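Local coordinates for DUF115 domain-containing protein (Magnetospirillum magneticum AMB-1, PDB 5MU5) that probably glycosylates flagellin as a Maf-type glycosyltransferase involved in the formation of bacterial flagella, at residues 544-549 with 642-647; 552-557 with 635-640. All blocks are in the same frame, centred on the assembly; numbering follows the deposited sequence.

Interaction 1 (544-549 with 642-647)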
ATOM      1  N   GLU A 544       1.094  19.819  19.118  1.00 58.40           N
ATOM      2  CA  GLU A 544       1.857  20.382  18.012  1.00 59.29           C
ATOM      3  C   GLU A 544       1.012  21.373  17.209  1.00 58.41           C
ATOM      4  O   GLU A 544      -0.212  21.229  17.113  1.00 55.48           O
ATOM      5  CB  GLU A 544       2.343  19.261  17.103  1.00 61.68           C
ATOM      6  CG  GLU A 544       3.441  19.677  16.135  1.00 67.95           C
ATOM      7  CD  GLU A 544       3.953  18.519  15.299  1.00 68.96           C
ATOM      8  OE1 GLU A 544       4.085  17.392  15.833  1.00 71.54           O
ATOM      9  OE2 GLU A 544       4.227  18.735  14.101  1.00 73.48           O
ATOM     10  N   ASP A 545       1.672  22.397  16.665  1.00 57.85           N
ATOM     11  CA  ASP A 545       1.020  23.356  15.779  1.00 57.22           C
ATOM     12  C   ASP A 545       1.007  22.706  14.378  1.00 54.61           C
ATOM     13  O   ASP A 545       1.990  22.755  13.642  1.00 56.70           O
ATOM     14  CB  ASP A 545       1.764  24.696  15.788  1.00 59.37           C
ATOM     15  CG  ASP A 545       1.062  25.760  14.962  1.00 64.17           C
ATOM     16  OD1 ASP A 545       0.152  25.410  14.175  1.00 67.16           O
ATOM     17  OD2 ASP A 545       1.419  26.949  15.083  1.00 65.00           O
ATOM     18  N   TRP A 546      -0.119  22.093  14.029  1.00 51.47           N
ATOM     19  CA  TRP A 546      -0.227  21.283  12.820  1.00 48.42           C
ATOM     20  C   TRP A 546      -0.038  22.072  11.522  1.00 48.54           C
ATOM     21  O   TRP A 546       0.784  21.689  10.694  1.00 46.41           O
ATOM     22  CB  TRP A 546      -1.549  20.485  12.826  1.00 47.63           C
ATOM     23  CG  TRP A 546      -1.720  19.671  14.118  1.00 46.86           C
ATOM     24  CD1 TRP A 546      -2.632  19.884  15.117  1.00 46.99           C
ATOM     25  CD2 TRP A 546      -0.913  18.566  14.540  1.00 45.17           C
ATOM     26  NE1 TRP A 546      -2.454  18.958  16.126  1.00 48.57           N
ATOM     27  CE2 TRP A 546      -1.401  18.145  15.799  1.00 46.64           C
ATOM     28  CE3 TRP A 546       0.180  17.893  13.977  1.00 43.87           C
ATOM     29  CZ2 TRP A 546      -0.836  17.079  16.500  1.00 45.83           C
ATOM     30  CZ3 TRP A 546       0.734  16.826  14.671  1.00 43.72           C
ATOM     31  CH2 TRP A 546       0.228  16.434  15.924  1.00 44.73           C
ATOM     32  N   PRO A 547      -0.788  23.172  11.336  1.00 49.04           N
ATOM     33  CA  PRO A 547      -0.601  23.868  10.080  1.00 50.67           C
ATOM     34  C   PRO A 547       0.825  24.365   9.922  1.00 53.52           C
ATOM     35  O   PRO A 547       1.370  24.360   8.812  1.00 54.65           O
ATOM     36  CB  PRO A 547      -1.594  25.039  10.157  1.00 50.35           C
ATOM     37  CG  PRO A 547      -1.990  25.151  11.585  1.00 49.35           C
ATOM     38  CD  PRO A 547      -1.862  23.773  12.146  1.00 50.37           C
ATOM     39  N   ARG A 548       1.435  24.761  11.033  1.00 55.35           N
ATOM     40  CA  ARG A 548       2.792  25.270  10.994  1.00 55.86           C
ATOM     41  C   ARG A 548       3.762  24.192  10.503  1.00 53.01           C
ATOM     42  O   ARG A 548       4.577  24.459   9.615  1.00 51.08           O
ATOM     43  CB  ARG A 548       3.198  25.823  12.354  1.00 59.49           C
ATOM     44  CG  ARG A 548       4.493  26.591  12.316  1.00 63.36           C
ATOM     45  CD  ARG A 548       4.833  27.202  13.664  1.00 69.49           C
ATOM     46  NE  ARG A 548       6.243  27.578  13.689  1.00 72.85           N
ATOM     47  CZ  ARG A 548       6.830  28.287  14.644  1.00 78.74           C
ATOM     48  NH1 ARG A 548       6.141  28.729  15.690  1.00 81.07           N
ATOM     49  NH2 ARG A 548       8.126  28.562  14.547  1.00 83.25           N
ATOM     50  N   SER A 549       3.650  22.982  11.049  1.00 49.36           N
ATOM     51  CA  SER A 549       4.440  21.833  10.592  1.00 48.24           C
ATOM     52  C   SER A 549       4.274  21.542   9.100  1.00 47.30           C
ATOM     53  O   SER A 549       5.223  21.170   8.413  1.00 44.87           O
ATOM     54  CB  SER A 549       3.978  20.567  11.304  1.00 51.23           C
ATOM     55  OG  SER A 549       3.951  20.750  12.702  1.00 59.90           O
ATOM     56  N   TRP A 642      -6.191  27.768   5.782  1.00 49.18           N
ATOM     57  CA  TRP A 642      -7.638  27.945   5.779  1.00 49.08           C
ATOM     58  C   TRP A 642      -8.371  26.752   6.418  1.00 48.27           C
ATOM     59  O   TRP A 642      -9.340  26.931   7.151  1.00 48.52           O
ATOM     60  CB  TRP A 642      -8.099  28.131   4.337  1.00 49.87           C
ATOM     61  CG  TRP A 642      -9.564  28.040   4.134  1.00 52.21           C
ATOM     62  CD1 TRP A 642     -10.472  29.028   4.328  1.00 53.16           C
ATOM     63  CD2 TRP A 642     -10.299  26.898   3.660  1.00 52.42           C
ATOM     64  NE1 TRP A 642     -11.733  28.576   4.017  1.00 55.40           N
ATOM     65  CE2 TRP A 642     -11.655  27.270   3.613  1.00 53.05           C
ATOM     66  CE3 TRP A 642      -9.942  25.596   3.284  1.00 51.60           C
ATOM     67  CZ2 TRP A 642     -12.661  26.393   3.191  1.00 51.98           C
ATOM     68  CZ3 TRP A 642     -10.944  24.721   2.874  1.00 51.03           C
ATOM     69  CH2 TRP A 642     -12.288  25.130   2.832  1.00 52.49           C
ATOM     70  N   TYR A 643      -7.908  25.536   6.125  1.00 46.67           N
ATOM     71  CA  TYR A 643      -8.547  24.323   6.629  1.00 46.03           C
ATOM     72  C   TYR A 643      -8.441  24.196   8.131  1.00 47.49           C
ATOM     73  O   TYR A 643      -9.433  23.899   8.785  1.00 48.56           O
ATOM     74  CB  TYR A 643      -7.947  23.084   5.971  1.00 45.95           C
ATOM     75  CG  TYR A 643      -8.199  21.793   6.692  1.00 42.82           C
ATOM     76  CD1 TYR A 643      -9.384  21.105   6.529  1.00 43.59           C
ATOM     77  CD2 TYR A 643      -7.234  21.247   7.520  1.00 43.07           C
ATOM     78  CE1 TYR A 643      -9.612  19.909   7.193  1.00 44.00           C
ATOM     79  CE2 TYR A 643      -7.442  20.041   8.169  1.00 41.88           C
ATOM     80  CZ  TYR A 643      -8.634  19.376   8.011  1.00 42.61           C
ATOM     81  OH  TYR A 643      -8.848  18.172   8.663  1.00 41.49           O
ATOM     82  N   PHE A 644      -7.242  24.402   8.665  1.00 46.70           N
ATOM     83  CA  PHE A 644      -7.041  24.329  10.102  1.00 49.22           C
ATOM     84  C   PHE A 644      -7.775  25.439  10.851  1.00 53.96           C
ATOM     85  O   PHE A 644      -8.247  25.211  11.967  1.00 53.68           O
ATOM     86  CB  PHE A 644      -5.553  24.238  10.478  1.00 47.21           C
ATOM     87  CG  PHE A 644      -5.009  22.841  10.360  1.00 45.59           C
ATOM     88  CD1 PHE A 644      -5.255  21.913  11.346  1.00 43.54           C
ATOM     89  CD2 PHE A 644      -4.307  22.444   9.232  1.00 44.98           C
ATOM     90  CE1 PHE A 644      -4.793  20.613  11.223  1.00 44.65           C
ATOM     91  CE2 PHE A 644      -3.840  21.152   9.104  1.00 43.67           C
ATOM     92  CZ  PHE A 644      -4.080  20.232  10.099  1.00 44.86           C
ATOM     93  N   ASP A 645      -7.891  26.619  10.244  1.00 57.51           N
ATOM     94  CA  ASP A 645      -8.686  27.691  10.838  1.00 61.99           C
ATOM     95  C   ASP A 645     -10.182  27.353  10.939  1.00 60.44           C
ATOM     96  O   ASP A 645     -10.838  27.811  11.851  1.00 61.69           O
ATOM     97  CB  ASP A 645      -8.524  28.994  10.049  1.00 67.58           C
ATOM     98  CG  ASP A 645      -7.220  29.709  10.356  1.00 72.48           C
ATOM     99  OD1 ASP A 645      -6.604  29.424  11.402  1.00 81.00           O
ATOM    100  OD2 ASP A 645      -6.805  30.567   9.552  1.00 78.76           O
ATOM    101  N   ASN A 646     -10.700  26.533  10.026  1.00 58.00           N
ATOM    102  CA  ASN A 646     -12.131  26.246   9.959  1.00 57.40           C
ATOM    103  C   ASN A 646     -12.533  24.797  10.176  1.00 55.29           C
ATOM    104  O   ASN A 646     -13.681  24.421   9.887  1.00 48.64           O
ATOM    105  CB  ASN A 646     -12.636  26.646   8.573  1.00 60.21           C
ATOM    106  CG  ASN A 646     -12.472  28.112   8.306  1.00 61.19           C
ATOM    107  OD1 ASN A 646     -11.929  28.506   7.280  1.00 65.15           O
ATOM    108  ND2 ASN A 646     -12.912  28.930   9.239  1.00 65.62           N
ATOM    109  N   ILE A 647     -11.600  23.989  10.676  1.00 54.07           N
ATOM    110  CA  ILE A 647     -11.822  22.548  10.809  1.00 53.08           C
ATOM    111  C   ILE A 647     -13.115  22.212  11.585  1.00 55.48           C
ATOM    112  O   ILE A 647     -13.850  21.288  11.214  1.00 55.79           O
ATOM    113  CB  ILE A 647     -10.564  21.836  11.380  1.00 50.34           C
ATOM    114  CG1 ILE A 647     -10.729  20.321  11.287  1.00 49.57           C
ATOM    115  CG2 ILE A 647     -10.267  22.269  12.807  1.00 52.32           C
ATOM    116  CD1 ILE A 647      -9.434  19.553  11.453  1.00 48.61           C
TER
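P547 and F644 bring the two backbones closest, with 6.5 Å between P547 CA and F644 CA, where the first turn of helix 546-564 meets the last turns of helix 618-646. Here the phenyl ring of F644 reaches across the gap. P547 CD stands over one face of that ring, offset from its middle, 4.0 Å from the centroid of the F644 ring and 20° off the normal, a CH-pi contact. The same proline also grazes the root of the phenylalanine, P547 CG lying 3.8 Å from F644 CB. Beside the far end of the ring, W546 CB is 3.6 Å from F644 CE1. With CG anti to the carbonyl carbon (chi1 -53°), W546 turns its indole away from F644, and NE1 is hydrogen-bonded to the carbonyl oxygen of W541. The opposite face of the F644 ring is met by CD2 of its neighbour Y643, so the ring is held between proline and tyrosine. Replacing F644 by an alanine is likely to take from P547 CD the ring face it rests on and from W546 CB its contact across the helices, opening a gap there. D545 is the N-cap of helix 546-564, its OD1 accepting a weak bond from R548 N. The contact itself is apolar; its one directional element is the CH2 next to the proline nitrogen, which is probably slightly positive and so suits a pi face.

Interaction 2 (552-557 with 635-640)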
ATOM      1  N   THR A 552       5.778  24.408   6.974  1.00 49.93           N
ATOM      2  CA  THR A 552       7.229  24.244   7.071  1.00 48.98           C
ATOM      3  C   THR A 552       7.723  23.155   6.107  1.00 48.11           C
ATOM      4  O   THR A 552       8.701  23.341   5.371  1.00 51.75           O
ATOM      5  CB  THR A 552       7.609  23.898   8.532  1.00 48.86           C
ATOM      6  OG1 THR A 552       7.327  25.031   9.366  1.00 48.32           O
ATOM      7  CG2 THR A 552       9.086  23.529   8.669  1.00 49.36           C
ATOM      8  N   LEU A 553       7.044  22.014   6.114  1.00 46.24           N
ATOM      9  CA  LEU A 553       7.389  20.920   5.207  1.00 46.63           C
ATOM     10  C   LEU A 553       7.261  21.349   3.734  1.00 45.74           C
ATOM     11  O   LEU A 553       8.119  21.055   2.899  1.00 46.94           O
ATOM     12  CB  LEU A 553       6.511  19.685   5.486  1.00 45.26           C
ATOM     13  CG  LEU A 553       6.813  18.435   4.643  1.00 45.74           C
ATOM     14  CD1 LEU A 553       8.294  18.052   4.673  1.00 46.35           C
ATOM     15  CD2 LEU A 553       5.956  17.260   5.073  1.00 44.41           C
ATOM     16  N   LEU A 554       6.173  22.035   3.425  1.00 44.76           N
ATOM     17  CA  LEU A 554       5.927  22.497   2.075  1.00 44.47           C
ATOM     18  C   LEU A 554       7.028  23.447   1.646  1.00 44.41           C
ATOM     19  O   LEU A 554       7.510  23.369   0.522  1.00 41.39           O
ATOM     20  CB  LEU A 554       4.576  23.200   2.001  1.00 44.10           C
ATOM     21  CG  LEU A 554       3.358  22.283   2.095  1.00 45.55           C
ATOM     22  CD1 LEU A 554       2.086  23.118   2.155  1.00 45.93           C
ATOM     23  CD2 LEU A 554       3.319  21.329   0.909  1.00 45.32           C
ATOM     24  N   GLY A 555       7.420  24.340   2.553  1.00 45.23           N
ATOM     25  CA  GLY A 555       8.489  25.275   2.277  1.00 46.54           C
ATOM     26  C   GLY A 555       9.772  24.547   1.926  1.00 47.18           C
ATOM     27  O   GLY A 555      10.489  24.951   1.008  1.00 48.51           O
ATOM     28  N   GLU A 556      10.059  23.461   2.647  1.00 47.34           N
ATOM     29  CA  GLU A 556      11.289  22.687   2.416  1.00 49.27           C
ATOM     30  C   GLU A 556      11.270  21.970   1.055  1.00 46.50           C
ATOM     31  O   GLU A 556      12.309  21.852   0.405  1.00 46.43           O
ATOM     32  CB  GLU A 556      11.554  21.709   3.584  1.00 53.31           C
ATOM     33  CG  GLU A 556      11.972  22.412   4.880  1.00 58.04           C
ATOM     34  CD  GLU A 556      11.977  21.510   6.121  1.00 66.09           C
ATOM     35  OE1 GLU A 556      11.482  20.359   6.050  1.00 67.94           O
ATOM     36  OE2 GLU A 556      12.473  21.958   7.192  1.00 69.56           O
ATOM     37  N   CYS A 557      10.093  21.543   0.604  1.00 44.27           N
ATOM     38  CA  CYS A 557       9.960  20.928  -0.724  1.00 45.96           C
ATOM     39  C   CYS A 557      10.083  21.946  -1.844  1.00 44.45           C
ATOM     40  O   CYS A 557      10.596  21.624  -2.906  1.00 45.21           O
ATOM     41  CB  CYS A 557       8.618  20.218  -0.874  1.00 48.35           C
ATOM     42  SG  CYS A 557       8.353  18.890   0.313  1.00 48.34           S
ATOM     43  N   VAL A 635      -0.696  27.277  -3.320  1.00 42.93           N
ATOM     44  CA  VAL A 635      -2.100  26.921  -3.163  1.00 45.08           C
ATOM     45  C   VAL A 635      -2.301  25.919  -1.998  1.00 44.32           C
ATOM     46  O   VAL A 635      -3.219  26.072  -1.197  1.00 46.97           O
ATOM     47  CB  VAL A 635      -2.680  26.337  -4.474  1.00 45.94           C
ATOM     48  CG1 VAL A 635      -4.025  25.654  -4.235  1.00 46.22           C
ATOM     49  CG2 VAL A 635      -2.811  27.430  -5.527  1.00 44.86           C
ATOM     50  N   MET A 636      -1.443  24.912  -1.901  1.00 42.04           N
ATOM     51  CA  MET A 636      -1.538  23.934  -0.826  1.00 41.61           C
ATOM     52  C   MET A 636      -1.342  24.599   0.543  1.00 44.32           C
ATOM     53  O   MET A 636      -2.032  24.284   1.512  1.00 46.15           O
ATOM     54  CB  MET A 636      -0.490  22.835  -0.992  1.00 39.27           C
ATOM     55  CG  MET A 636      -0.716  21.940  -2.192  1.00 39.36           C
ATOM     56  SD  MET A 636       0.569  20.690  -2.395  1.00 40.67           S
ATOM     57  CE  MET A 636       0.068  19.506  -1.144  1.00 40.80           C
ATOM     58  N   THR A 637      -0.379  25.506   0.608  1.00 43.09           N
ATOM     59  CA  THR A 637      -0.078  26.246   1.810  1.00 43.00           C
ATOM     60  C   THR A 637      -1.312  27.003   2.285  1.00 43.67           C
ATOM     61  O   THR A 637      -1.691  26.915   3.452  1.00 44.04           O
ATOM     62  CB  THR A 637       1.084  27.223   1.536  1.00 43.84           C
ATOM     63  OG1 THR A 637       2.293  26.471   1.357  1.00 42.09           O
ATOM     64  CG2 THR A 637       1.255  28.233   2.667  1.00 43.98           C
ATOM     65  N   LEU A 638      -1.937  27.738   1.373  1.00 44.68           N
ATOM     66  CA  LEU A 638      -3.126  28.516   1.710  1.00 46.89           C
ATOM     67  C   LEU A 638      -4.297  27.643   2.087  1.00 44.78           C
ATOM     68  O   LEU A 638      -5.072  28.016   2.954  1.00 47.86           O
ATOM     69  CB  LEU A 638      -3.529  29.420   0.551  1.00 47.69           C
ATOM     70  CG  LEU A 638      -2.536  30.545   0.289  1.00 49.23           C
ATOM     71  CD1 LEU A 638      -2.829  31.144  -1.076  1.00 50.00           C
ATOM     72  CD2 LEU A 638      -2.586  31.602   1.391  1.00 50.35           C
ATOM     73  N   GLN A 639      -4.433  26.493   1.434  1.00 43.17           N
ATOM     74  CA  GLN A 639      -5.551  25.578   1.731  1.00 42.66           C
ATOM     75  C   GLN A 639      -5.430  24.985   3.123  1.00 42.22           C
ATOM     76  O   GLN A 639      -6.410  24.883   3.867  1.00 39.14           O
ATOM     77  CB  GLN A 639      -5.639  24.467   0.686  1.00 41.67           C
ATOM     78  CG  GLN A 639      -6.271  24.950  -0.600  1.00 42.01           C
ATOM     79  CD  GLN A 639      -6.617  23.837  -1.559  1.00 41.56           C
ATOM     80  OE1 GLN A 639      -6.317  22.676  -1.317  1.00 40.61           O
ATOM     81  NE2 GLN A 639      -7.252  24.196  -2.674  1.00 44.04           N
ATOM     82  N   VAL A 640      -4.201  24.626   3.474  1.00 43.25           N
ATOM     83  CA  VAL A 640      -3.903  24.048   4.771  1.00 44.16           C
ATOM     84  C   VAL A 640      -4.240  25.022   5.897  1.00 46.79           C
ATOM     85  O   VAL A 640      -4.875  24.628   6.881  1.00 45.67           O
ATOM     86  CB  VAL A 640      -2.424  23.594   4.834  1.00 43.08           C
ATOM     87  CG1 VAL A 640      -1.939  23.402   6.265  1.00 42.14           C
ATOM     88  CG2 VAL A 640      -2.243  22.312   4.032  1.00 41.40           C
TER
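L554 faces T637 where two helices of the Maf helical bundle domain pack side by side, 7.1 Å separating L554 CA from T637 CA. From the backbone outward, L554 CB first passes the threonine hydroxyl, 4.0 Å from T637 OG1. CG then lies anti to the carbonyl carbon (chi1 -72°), and the chain continues to a methyl that does most of the touching. That methyl, L554 CD1, sits 3.5 Å from T637 OG1. L554 CD1 is also 3.8 Å from the backbone N of T637. It reaches M636 as well, with L554 CD1 4.1 Å from M636 CB. The leucine tip thus rests on the helix backbone between M636 and T637, while the leucine and threonine side chains run alongside each other, pointing opposite ways. Beyond its CB, M636 also touches T597 and L598 of helix 589-609 and L242 of helix 242-257. T637 OG1 is hydrogen-bonded to the carbonyl oxygen of I633, one turn back in its own helix. With its polar need met there, the hydroxyl can present itself to a methyl group, and the pairing across the interface is one of shape and van der Waals contact.

Both interactions join helix 546-564 to helix 618-646, which run antiparallel: seven residues forward on the first helix, from P547 to L554, match seven back on the second, from F644 to T637. Their centres lie about 11 Å apart, and they meet directly where P547 CA is 4.1 Å from V640 CG1, so the two contacts adjoin along the same helix-helix interface. Interaction 1 lies at the start of helix 546-564, interaction 2 further along it. Helices 242-257 and 589-609 touch residues of both. The centres of interactions 1 and 2 lie about 27 and 25 Å from the chain centre; no active-site role is known for these residues, and the interface is best read as helix packing.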